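Long-range contacts in polyphenol oxidase, chloroplastic (PDB 6ELV), which catalyses the oxidation of mono- and o-diphenols to o-diquinones and is represented here by its separately expressed C-terminal domain: residues E45-I51 with I103-T109; S20-K24 with T126-K130; V62-V68 with E82-V88; F56-A61 with F87-H92. All coordinates share one frame. Residue numbers count along the deposited sequence, not the author numbering.

Interaction 1. Residues E45-I51 with I103-T109; sequences EEEILVI and ILRLGLT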
# COMPACT_ATOMS: atom_id res chain seq x y z
N GLU A 45 2.07 14.21 -13.47
CA GLU A 45 2.75 13.93 -12.23
C GLU A 45 2.40 12.50 -11.84
O GLU A 45 1.30 12.02 -12.14
CB GLU A 45 2.25 14.86 -11.11
CG GLU A 45 2.50 16.34 -11.33
CD GLU A 45 1.94 17.19 -10.19
OE1 GLU A 45 1.41 18.29 -10.47
OE2 GLU A 45 2.03 16.75 -9.02
N GLU A 46 3.32 11.80 -11.20
CA GLU A 46 3.03 10.44 -10.77
C GLU A 46 2.12 10.46 -9.55
O GLU A 46 2.35 11.23 -8.60
CB GLU A 46 4.33 9.71 -10.43
CG GLU A 46 4.15 8.25 -10.11
CD GLU A 46 3.79 7.41 -11.32
OE1 GLU A 46 4.25 7.76 -12.43
OE2 GLU A 46 3.07 6.41 -11.16
N GLU A 47 1.11 9.60 -9.56
CA GLU A 47 0.26 9.39 -8.39
C GLU A 47 0.91 8.29 -7.57
O GLU A 47 1.13 7.19 -8.09
CB GLU A 47 -1.14 9.01 -8.88
CG GLU A 47 -2.18 8.93 -7.80
CD GLU A 47 -3.61 8.80 -8.32
OE1 GLU A 47 -3.84 8.98 -9.54
OE2 GLU A 47 -4.49 8.49 -7.50
N ILE A 48 1.22 8.58 -6.32
CA ILE A 48 2.10 7.74 -5.51
C ILE A 48 1.34 7.15 -4.33
O ILE A 48 0.74 7.88 -3.54
CB ILE A 48 3.32 8.56 -5.02
CG1 ILE A 48 4.05 9.11 -6.26
CG2 ILE A 48 4.20 7.72 -4.11
CD1 ILE A 48 5.46 9.42 -6.12
N LEU A 49 1.40 5.82 -4.19
CA LEU A 49 0.94 5.13 -2.99
C LEU A 49 2.06 5.16 -1.95
O LEU A 49 3.19 4.76 -2.24
CB LEU A 49 0.61 3.68 -3.35
CG LEU A 49 0.13 2.77 -2.23
CD1 LEU A 49 -1.16 3.29 -1.62
CD2 LEU A 49 -0.06 1.37 -2.77
N VAL A 50 1.74 5.64 -0.75
CA VAL A 50 2.71 5.82 0.32
C VAL A 50 2.30 4.94 1.49
O VAL A 50 1.21 5.10 2.05
CB VAL A 50 2.81 7.29 0.77
CG1 VAL A 50 3.92 7.45 1.81
CG2 VAL A 50 3.06 8.18 -0.43
N ILE A 51 3.16 3.99 1.84
CA ILE A 51 2.97 3.16 3.01
C ILE A 51 3.94 3.66 4.05
O ILE A 51 5.16 3.56 3.87
CB ILE A 51 3.20 1.69 2.67
CG1 ILE A 51 2.24 1.34 1.55
CG2 ILE A 51 2.98 0.81 3.89
CD1 ILE A 51 2.49 0.04 0.95
N ILE A 103 9.54 3.72 5.02
CA ILE A 103 8.43 4.09 4.16
C ILE A 103 8.61 3.35 2.85
O ILE A 103 9.72 2.97 2.48
CB ILE A 103 8.46 5.63 3.96
CG1 ILE A 103 7.23 6.17 3.23
CG2 ILE A 103 9.72 6.03 3.24
CD1 ILE A 103 7.02 7.62 3.53
N LEU A 104 7.50 3.12 2.15
CA LEU A 104 7.54 2.57 0.80
C LEU A 104 6.65 3.43 -0.07
O LEU A 104 5.50 3.69 0.29
CB LEU A 104 7.04 1.12 0.78
CG LEU A 104 7.05 0.43 -0.59
CD1 LEU A 104 8.46 0.19 -1.10
CD2 LEU A 104 6.24 -0.85 -0.58
N ARG A 105 7.17 3.84 -1.23
CA ARG A 105 6.40 4.63 -2.19
C ARG A 105 6.36 3.89 -3.52
O ARG A 105 7.40 3.49 -4.05
CB ARG A 105 7.02 6.01 -2.40
CG ARG A 105 7.03 6.85 -1.14
CD ARG A 105 7.46 8.28 -1.43
NE ARG A 105 7.56 9.10 -0.22
CZ ARG A 105 8.61 9.12 0.59
NH1 ARG A 105 9.67 8.36 0.33
NH2 ARG A 105 8.61 9.89 1.67
N LEU A 106 5.15 3.74 -4.07
CA LEU A 106 4.91 2.98 -5.30
C LEU A 106 4.13 3.83 -6.30
O LEU A 106 3.12 4.45 -5.96
CB LEU A 106 4.10 1.71 -4.99
CG LEU A 106 4.73 0.76 -3.97
CD1 LEU A 106 3.80 -0.43 -3.74
CD2 LEU A 106 6.09 0.30 -4.42
N GLY A 107 4.58 3.84 -7.56
CA GLY A 107 3.85 4.58 -8.58
C GLY A 107 2.58 3.85 -9.01
O GLY A 107 2.59 2.64 -9.28
N LEU A 108 1.47 4.61 -9.10
CA LEU A 108 0.17 4.06 -9.44
C LEU A 108 -0.38 4.49 -10.80
O LEU A 108 -1.38 3.91 -11.23
CB LEU A 108 -0.89 4.45 -8.41
CG LEU A 108 -0.72 3.91 -7.01
CD1 LEU A 108 -1.96 4.31 -6.22
CD2 LEU A 108 -0.52 2.39 -6.99
N THR A 109 0.18 5.49 -11.46
CA THR A 109 -0.50 6.06 -12.62
C THR A 109 -0.76 5.02 -13.70
O THR A 109 -1.90 4.87 -14.18
CB THR A 109 0.28 7.28 -13.13
OG1 THR A 109 0.22 8.30 -12.13
CG2 THR A 109 -0.31 7.79 -14.44
O HOH W 1 -2.62 8.79 -11.95

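Interaction 2. Residues S20-K24 with T126-K130; sequences SLGSK and TLVPK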
# COMPACT_ATOMS: atom_id res chain seq x y z
N SER A 20 -0.36 -4.54 12.95
CA SER A 20 0.61 -5.60 12.74
C SER A 20 0.17 -6.42 11.53
O SER A 20 -0.97 -6.89 11.48
CB SER A 20 0.69 -6.50 13.97
OG SER A 20 1.29 -7.73 13.64
N LEU A 21 1.07 -6.59 10.56
CA LEU A 21 0.72 -7.29 9.32
C LEU A 21 0.94 -8.80 9.48
O LEU A 21 1.84 -9.40 8.90
CB LEU A 21 1.51 -6.72 8.16
CG LEU A 21 1.03 -7.20 6.79
CD1 LEU A 21 -0.38 -6.68 6.45
CD2 LEU A 21 2.03 -6.81 5.73
N GLY A 22 0.06 -9.43 10.26
CA GLY A 22 0.21 -10.85 10.51
C GLY A 22 -0.46 -11.75 9.51
O GLY A 22 -0.26 -12.97 9.53
N SER A 23 -1.25 -11.17 8.61
CA SER A 23 -1.98 -11.89 7.58
C SER A 23 -2.28 -10.89 6.47
O SER A 23 -2.10 -9.68 6.62
CB SER A 23 -3.26 -12.49 8.16
OG SER A 23 -3.78 -13.49 7.31
N LYS A 24 -2.76 -11.40 5.34
CA LYS A 24 -3.15 -10.55 4.22
C LYS A 24 -4.35 -9.69 4.62
O LYS A 24 -5.33 -10.18 5.18
CB LYS A 24 -3.50 -11.40 3.01
CG LYS A 24 -3.95 -10.62 1.80
CD LYS A 24 -3.93 -11.49 0.55
CE LYS A 24 -5.18 -12.31 0.37
NZ LYS A 24 -5.30 -12.70 -1.07
N THR A 126 -4.06 -4.02 -1.08
CA THR A 126 -3.88 -5.28 -0.37
C THR A 126 -2.41 -5.42 0.01
O THR A 126 -1.53 -5.24 -0.84
CB THR A 126 -4.32 -6.45 -1.25
OG1 THR A 126 -5.71 -6.32 -1.57
CG2 THR A 126 -4.14 -7.79 -0.56
N LEU A 127 -2.16 -5.74 1.28
CA LEU A 127 -0.82 -5.99 1.78
C LEU A 127 -0.72 -7.47 2.11
O LEU A 127 -1.54 -8.00 2.87
CB LEU A 127 -0.53 -5.15 3.02
CG LEU A 127 -0.73 -3.64 2.88
CD1 LEU A 127 -0.34 -2.96 4.17
CD2 LEU A 127 0.08 -3.09 1.73
N VAL A 128 0.29 -8.14 1.56
CA VAL A 128 0.44 -9.58 1.65
C VAL A 128 1.76 -9.88 2.35
O VAL A 128 2.83 -9.80 1.74
CB VAL A 128 0.43 -10.23 0.25
CG1 VAL A 128 0.46 -11.73 0.38
CG2 VAL A 128 -0.78 -9.76 -0.58
N PRO A 129 1.73 -10.22 3.64
CA PRO A 129 2.99 -10.54 4.31
C PRO A 129 3.53 -11.86 3.80
O PRO A 129 2.78 -12.82 3.59
CB PRO A 129 2.60 -10.60 5.79
CG PRO A 129 1.17 -11.04 5.76
CD PRO A 129 0.57 -10.35 4.54
N LYS A 130 4.84 -11.89 3.59
CA LYS A 130 5.55 -13.09 3.17
C LYS A 130 6.46 -13.64 4.25
O LYS A 130 6.49 -14.85 4.47
CB LYS A 130 6.34 -12.82 1.88
CG LYS A 130 5.47 -12.33 0.72
CD LYS A 130 4.41 -13.35 0.36
CE LYS A 130 5.00 -14.59 -0.25
NZ LYS A 130 3.97 -15.41 -0.94

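Interaction 3. Residues V62-V68 with E82-V88; sequences VKFDVYV and EFAGSFV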
# COMPACT_ATOMS: atom_id res chain seq x y z
N VAL A 62 12.29 -9.11 6.45
CA VAL A 62 10.90 -8.71 6.24
C VAL A 62 10.63 -8.64 4.75
O VAL A 62 11.43 -8.09 3.98
CB VAL A 62 10.58 -7.36 6.92
CG1 VAL A 62 9.20 -6.86 6.50
CG2 VAL A 62 10.66 -7.52 8.42
N LYS A 63 9.49 -9.19 4.34
CA LYS A 63 8.99 -8.97 2.99
C LYS A 63 7.48 -8.95 3.03
O LYS A 63 6.85 -9.83 3.64
CB LYS A 63 9.43 -10.09 2.05
CG LYS A 63 8.92 -9.90 0.63
CD LYS A 63 9.67 -10.81 -0.31
CE LYS A 63 9.62 -10.32 -1.74
NZ LYS A 63 8.34 -10.68 -2.36
N PHE A 64 6.90 -7.96 2.37
CA PHE A 64 5.48 -7.97 2.07
C PHE A 64 5.27 -7.40 0.68
O PHE A 64 6.02 -6.54 0.22
CB PHE A 64 4.62 -7.26 3.14
CG PHE A 64 4.83 -5.76 3.27
CD1 PHE A 64 4.16 -4.87 2.44
CD2 PHE A 64 5.64 -5.26 4.27
CE1 PHE A 64 4.32 -3.50 2.59
CE2 PHE A 64 5.81 -3.89 4.43
CZ PHE A 64 5.15 -3.01 3.59
N ASP A 65 4.23 -7.90 0.02
CA ASP A 65 3.89 -7.50 -1.33
C ASP A 65 2.62 -6.65 -1.31
O ASP A 65 1.77 -6.79 -0.43
CB ASP A 65 3.71 -8.73 -2.23
CG ASP A 65 4.98 -9.58 -2.32
OD1 ASP A 65 6.10 -9.06 -2.13
OD2 ASP A 65 4.84 -10.78 -2.60
N VAL A 66 2.52 -5.75 -2.28
CA VAL A 66 1.44 -4.78 -2.35
C VAL A 66 0.71 -4.94 -3.67
O VAL A 66 1.35 -4.96 -4.73
CB VAL A 66 1.98 -3.34 -2.22
CG1 VAL A 66 0.83 -2.34 -2.20
CG2 VAL A 66 2.86 -3.21 -0.99
N TYR A 67 -0.61 -5.03 -3.60
CA TYR A 67 -1.48 -5.15 -4.77
C TYR A 67 -2.56 -4.07 -4.71
O TYR A 67 -2.90 -3.57 -3.64
CB TYR A 67 -2.15 -6.53 -4.84
CG TYR A 67 -1.18 -7.67 -5.06
CD1 TYR A 67 -0.36 -8.12 -4.02
CD2 TYR A 67 -1.09 -8.29 -6.29
CE1 TYR A 67 0.52 -9.16 -4.23
CE2 TYR A 67 -0.20 -9.33 -6.50
CZ TYR A 67 0.61 -9.75 -5.47
OH TYR A 67 1.49 -10.79 -5.67
N VAL A 68 -3.12 -3.75 -5.87
CA VAL A 68 -4.20 -2.77 -5.96
C VAL A 68 -5.32 -3.36 -6.81
O VAL A 68 -5.06 -4.06 -7.79
CB VAL A 68 -3.68 -1.45 -6.58
CG1 VAL A 68 -4.80 -0.43 -6.76
CG2 VAL A 68 -2.60 -0.86 -5.70
N GLU A 82 -3.77 -6.41 -8.80
CA GLU A 82 -2.63 -6.14 -9.66
C GLU A 82 -1.43 -5.77 -8.80
O GLU A 82 -1.52 -4.85 -7.98
CB GLU A 82 -2.95 -4.96 -10.57
CG GLU A 82 -1.90 -4.68 -11.59
CD GLU A 82 -1.82 -5.77 -12.63
OE1 GLU A 82 -2.85 -6.45 -12.88
OE2 GLU A 82 -0.72 -5.97 -13.19
N PHE A 83 -0.31 -6.45 -9.03
CA PHE A 83 0.90 -6.21 -8.26
C PHE A 83 1.41 -4.79 -8.47
O PHE A 83 1.59 -4.33 -9.60
CB PHE A 83 1.96 -7.22 -8.69
CG PHE A 83 3.29 -7.01 -8.02
CD1 PHE A 83 3.48 -7.33 -6.68
CD2 PHE A 83 4.37 -6.50 -8.73
CE1 PHE A 83 4.71 -7.13 -6.06
CE2 PHE A 83 5.61 -6.31 -8.09
CZ PHE A 83 5.76 -6.63 -6.76
N ALA A 84 1.71 -4.11 -7.36
CA ALA A 84 2.24 -2.75 -7.38
C ALA A 84 3.68 -2.64 -6.91
O ALA A 84 4.37 -1.69 -7.32
CB ALA A 84 1.37 -1.83 -6.52
N GLY A 85 4.16 -3.54 -6.06
CA GLY A 85 5.51 -3.46 -5.55
C GLY A 85 5.63 -4.24 -4.26
O GLY A 85 4.67 -4.85 -3.79
N SER A 86 6.82 -4.20 -3.69
CA SER A 86 7.13 -4.98 -2.49
C SER A 86 8.04 -4.18 -1.59
O SER A 86 8.84 -3.36 -2.06
CB SER A 86 7.89 -6.27 -2.80
OG SER A 86 7.17 -7.10 -3.67
N PHE A 87 7.93 -4.43 -0.29
CA PHE A 87 8.89 -3.96 0.69
C PHE A 87 9.74 -5.15 1.13
O PHE A 87 9.19 -6.19 1.51
CB PHE A 87 8.22 -3.38 1.93
CG PHE A 87 9.21 -2.96 2.95
CD1 PHE A 87 9.89 -1.77 2.79
CD2 PHE A 87 9.54 -3.79 4.01
CE1 PHE A 87 10.85 -1.39 3.69
CE2 PHE A 87 10.50 -3.42 4.91
CZ PHE A 87 11.16 -2.22 4.75
N VAL A 88 11.06 -4.98 1.12
CA VAL A 88 12.00 -6.02 1.55
C VAL A 88 13.05 -5.39 2.45
O VAL A 88 13.60 -4.33 2.12
CB VAL A 88 12.70 -6.67 0.34
CG1 VAL A 88 13.77 -7.65 0.80
CG2 VAL A 88 11.70 -7.36 -0.55

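Interaction 4. Residues F56-A61 with F87-H92; sequences FDRDVA and FVSVPH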
# COMPACT_ATOMS: atom_id res chain seq x y z
N PHE A 56 9.99 -2.55 12.18
CA PHE A 56 10.34 -3.95 12.41
C PHE A 56 11.73 -3.99 13.03
O PHE A 56 12.48 -3.00 12.99
CB PHE A 56 10.34 -4.75 11.10
CG PHE A 56 11.18 -4.13 10.02
CD1 PHE A 56 10.67 -3.13 9.20
CD2 PHE A 56 12.51 -4.50 9.87
CE1 PHE A 56 11.47 -2.54 8.25
CE2 PHE A 56 13.31 -3.91 8.90
CZ PHE A 56 12.78 -2.93 8.10
N ASP A 57 12.07 -5.14 13.60
CA ASP A 57 13.41 -5.35 14.13
C ASP A 57 14.37 -5.61 12.97
O ASP A 57 14.09 -6.45 12.11
CB ASP A 57 13.44 -6.56 15.07
CG ASP A 57 12.86 -6.28 16.44
OD1 ASP A 57 12.37 -5.17 16.71
OD2 ASP A 57 12.88 -7.21 17.27
N ARG A 58 15.52 -4.94 12.98
CA ARG A 58 16.46 -5.05 11.87
C ARG A 58 17.01 -6.46 11.69
O ARG A 58 17.37 -6.83 10.56
CB ARG A 58 17.59 -4.05 12.04
CG ARG A 58 17.15 -2.62 11.81
CD ARG A 58 18.26 -1.64 12.19
NE ARG A 58 17.82 -0.25 12.04
CZ ARG A 58 18.07 0.51 10.98
NH1 ARG A 58 18.80 0.05 9.97
NH2 ARG A 58 17.61 1.75 10.94
N ASP A 59 17.07 -7.26 12.76
CA ASP A 59 17.57 -8.63 12.65
C ASP A 59 16.53 -9.63 12.16
O ASP A 59 16.80 -10.83 12.14
CB ASP A 59 18.23 -9.11 13.95
CG ASP A 59 17.27 -9.17 15.13
OD1 ASP A 59 16.04 -9.11 14.95
OD2 ASP A 59 17.77 -9.29 16.27
N VAL A 60 15.36 -9.15 11.74
CA VAL A 60 14.30 -10.00 11.19
C VAL A 60 14.17 -9.66 9.71
O VAL A 60 13.90 -8.51 9.36
CB VAL A 60 12.97 -9.74 11.92
CG1 VAL A 60 11.82 -10.49 11.24
CG2 VAL A 60 13.07 -10.13 13.40
N ALA A 61 14.35 -10.65 8.84
CA ALA A 61 14.08 -10.43 7.42
C ALA A 61 12.60 -10.13 7.24
O ALA A 61 11.75 -10.81 7.83
CB ALA A 61 14.43 -11.68 6.61
N PHE A 87 7.93 -4.43 -0.29
CA PHE A 87 8.89 -3.96 0.69
C PHE A 87 9.74 -5.15 1.13
O PHE A 87 9.19 -6.19 1.51
CB PHE A 87 8.22 -3.38 1.93
CG PHE A 87 9.21 -2.96 2.95
CD1 PHE A 87 9.89 -1.77 2.79
CD2 PHE A 87 9.54 -3.79 4.01
CE1 PHE A 87 10.85 -1.39 3.69
CE2 PHE A 87 10.50 -3.42 4.91
CZ PHE A 87 11.16 -2.22 4.75
N VAL A 88 11.06 -4.98 1.12
CA VAL A 88 12.00 -6.02 1.55
C VAL A 88 13.05 -5.39 2.45
O VAL A 88 13.60 -4.33 2.12
CB VAL A 88 12.70 -6.67 0.34
CG1 VAL A 88 13.77 -7.65 0.80
CG2 VAL A 88 11.70 -7.36 -0.55
N SER A 89 13.37 -6.06 3.55
CA SER A 89 14.54 -5.75 4.35
C SER A 89 15.34 -7.02 4.58
O SER A 89 14.77 -8.06 4.94
CB SER A 89 14.13 -5.14 5.68
OG SER A 89 15.28 -4.79 6.43
N VAL A 90 16.65 -6.94 4.39
CA VAL A 90 17.56 -8.05 4.69
C VAL A 90 18.04 -7.89 6.13
O VAL A 90 18.28 -6.75 6.58
CB VAL A 90 18.69 -8.18 3.65
CG1 VAL A 90 19.63 -7.05 3.75
CG2 VAL A 90 19.47 -9.49 3.77
N PRO A 91 18.15 -8.97 6.88
CA PRO A 91 18.49 -8.85 8.30
C PRO A 91 19.89 -8.29 8.49
O PRO A 91 20.83 -8.63 7.75
CB PRO A 91 18.39 -10.28 8.83
CG PRO A 91 18.31 -11.16 7.63
CD PRO A 91 17.83 -10.35 6.50
N HIS A 92 20.03 -7.42 9.47
CA HIS A 92 21.30 -6.76 9.73
C HIS A 92 21.27 -6.22 11.15
O HIS A 92 20.23 -6.21 11.82
CB HIS A 92 21.54 -5.62 8.72
CG HIS A 92 20.53 -4.52 8.78
ND1 HIS A 92 19.31 -4.61 8.16
CD2 HIS A 92 20.55 -3.31 9.39
CE1 HIS A 92 18.62 -3.50 8.38
NE2 HIS A 92 19.36 -2.69 9.11
O HOH W 2 15.53 -6.52 8.41

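Interaction 1. Residues E45-I51 with I103-T109
Antiparallel pairing lets a strand combine backbone bonding with an apolar face, and Leu49 and Ile51 illustrate it, Leu108 extending it beyond the strand. Each strand residue exchanges two backbone hydrogen bonds: Leu49 N to Leu106 O and Ile51 N to Leu104 O, both 2.8 Å, and the returning Leu106 N to Leu49 O and Leu104 N to Ile51 O, both 2.9 Å. Their side chains share one face with those of Leu104 and Leu106, Ile51 CD1 lying 4.1 Å from Leu104 CD2. Leu108 N bonds Glu47 O at 2.8 Å, while Leu108 CD1 packs 3.9 Å from Leu49 CB. Glu46 OE2 accepts from Thr109 N at 3.0 Å, at the first residue of helix 109-115. Glu47 N donates to Thr109 OG1 at 3.0 Å; the Glu47 carboxylate reaches that hydroxyl through water 1 and forms a salt bridge with Arg31. The leucine-isoleucine face meets Val66 of strand 62-70 in the opposing sheet of a beta sandwich, and strand 135-142 flanks 48-51 within its own sheet.

Interaction 2. Residues S20-K24 with T126-K130
Pro129 lays its ring against the loop of Leu21, Gly22 and Ser23, and is the residue of this contact with the largest buried area. Pro129 CB lies 3.4 Å from Leu21 O, and Pro129 CD comes within 3.5 Å of Ser23 O. Leu21 reaches toward the strand from the other partner: its CD2 packs 3.8 Å from Pro129 CB, and its CD1 sits 3.8 Å from Leu127 CB, so the leucine bridges two residues of 126-130. Ser20 to Gly22 form an inverse gamma turn centred on Leu21, with a weak hydrogen bond of 3.0 Å from Gly22 N to Ser20 O. The turn kinks a linker of the beta sandwich, in which 20-24 leads from strand 19-20 in one sheet to strand 25-30 in the other. Strand 25-30 pairs with 122-131 through the backbones of Ile25 and Leu127, but two residues earlier, at Ser23 opposite Pro129, the pattern stops: Pro129 has no amide hydrogen to offer Ser23 O, and the two segments share no hydrogen bond. A CA-H...O contact, Lys24 CA to Leu127 O at 3.3 Å, brings the backbones together here. Beyond it, the aliphatic part of Lys24 runs across the strand, with CD 3.8 Å from Val128 CG2 and CG 3.7 Å from Thr126 CG2, while Leu127, between them in sequence, touches Val66, Ile136 and Ile139.

Interaction 3. Residues V62-V68 with E82-V88
A classic beta bulge interrupts this antiparallel hairpin: Ala84 and Gly85 both sit opposite Val66. Val66 O accepts from Ala84 N at 2.8 Å and, weakly, from Gly85 N at 3.4 Å, while Val66 N donates to Gly85 O at 2.8 Å. A CB at Gly85 would jam against the preceding carbonyl, so glycine suits the site. Regular pairing flanks it, as in Phe87 N to Phe64 O and Val68 N to Glu82 O, each 2.9 Å. Phe87, with the largest buried area, places CB 3.7 Å from the Phe64 ring centroid in a CH-pi contact. That face meets Thr102, Leu104 and Leu106 of the opposing strand 99-107. On the other face, the Phe83 edge meets the Tyr67 face in a T-shaped pair, and Asp65 OD1 accepts from Ser86 OG at 2.7 Å and salt-bridges Lys63 NZ at 2.8 Å. Inward the hairpin is thus largely apolar, with Glu82 at its edge; outward, Lys63, Asp65 and Ser86 mix with Tyr67, Phe83 and Val88.

Interaction 4. Residues F56-A61 with F87-H92
Phe56, near the end of strand 48-57 in one sheet of the beta sandwich, meets the other sheet with its ring: CE1 lies 3.5 Å from Phe87 CZ and CE2 3.3 Å from Ser89 OG. Next comes a type I beta turn, Asp57 to Val60, closed by a 3.0 Å hydrogen bond from Val60 N to Asp57 O. Arg58, within that turn, does most of the polar work. Its carbonyl O accepts from His92 N at 2.9 Å, and its NH1 donates to His92 NE2 at 2.9 Å; His92 ND1 is a donor to Val90 O, which leaves NE2 to accept. Arg58 CB lies over the imidazole face, and Arg58 NE bonds Lys99 O, which ties the side chain to strand 99-107. At Asp59, the carbonyl O approaches Pro91 CB at 3.7 Å. A single bridging water, water 2, lies 2.7 Å from Val60 O and 2.8 Å from Arg58 O, either of which can take a proton from it, and 2.6 Å from Ser89 OG. Finally, Ala61 CB rests 3.7 Å from Pro91 CD.

How the interactions relate
Read from the N terminus, the chain opens four loops before it closes any. Segment 20-24 comes first, then 45-51, 56-61 and 62-68; the partners return in reverse order, so interaction 3 closes the shortest loop, followed by interactions 4, 1 and 2, all concentric and none crossing. Interactions 3 and 4 share Phe87 and Val88, which carry one strand from hairpin pairing to the turn region joining the two sheets. Interaction 1 pairs strands of the antiparallel sheet, and its Leu106 and Ile51 pack on Val66 of interaction 3 in the mixed sheet. Interaction 2 adds strand 122-131, which lies beside 62-70, and sets the intersheet linker 20-24 against it.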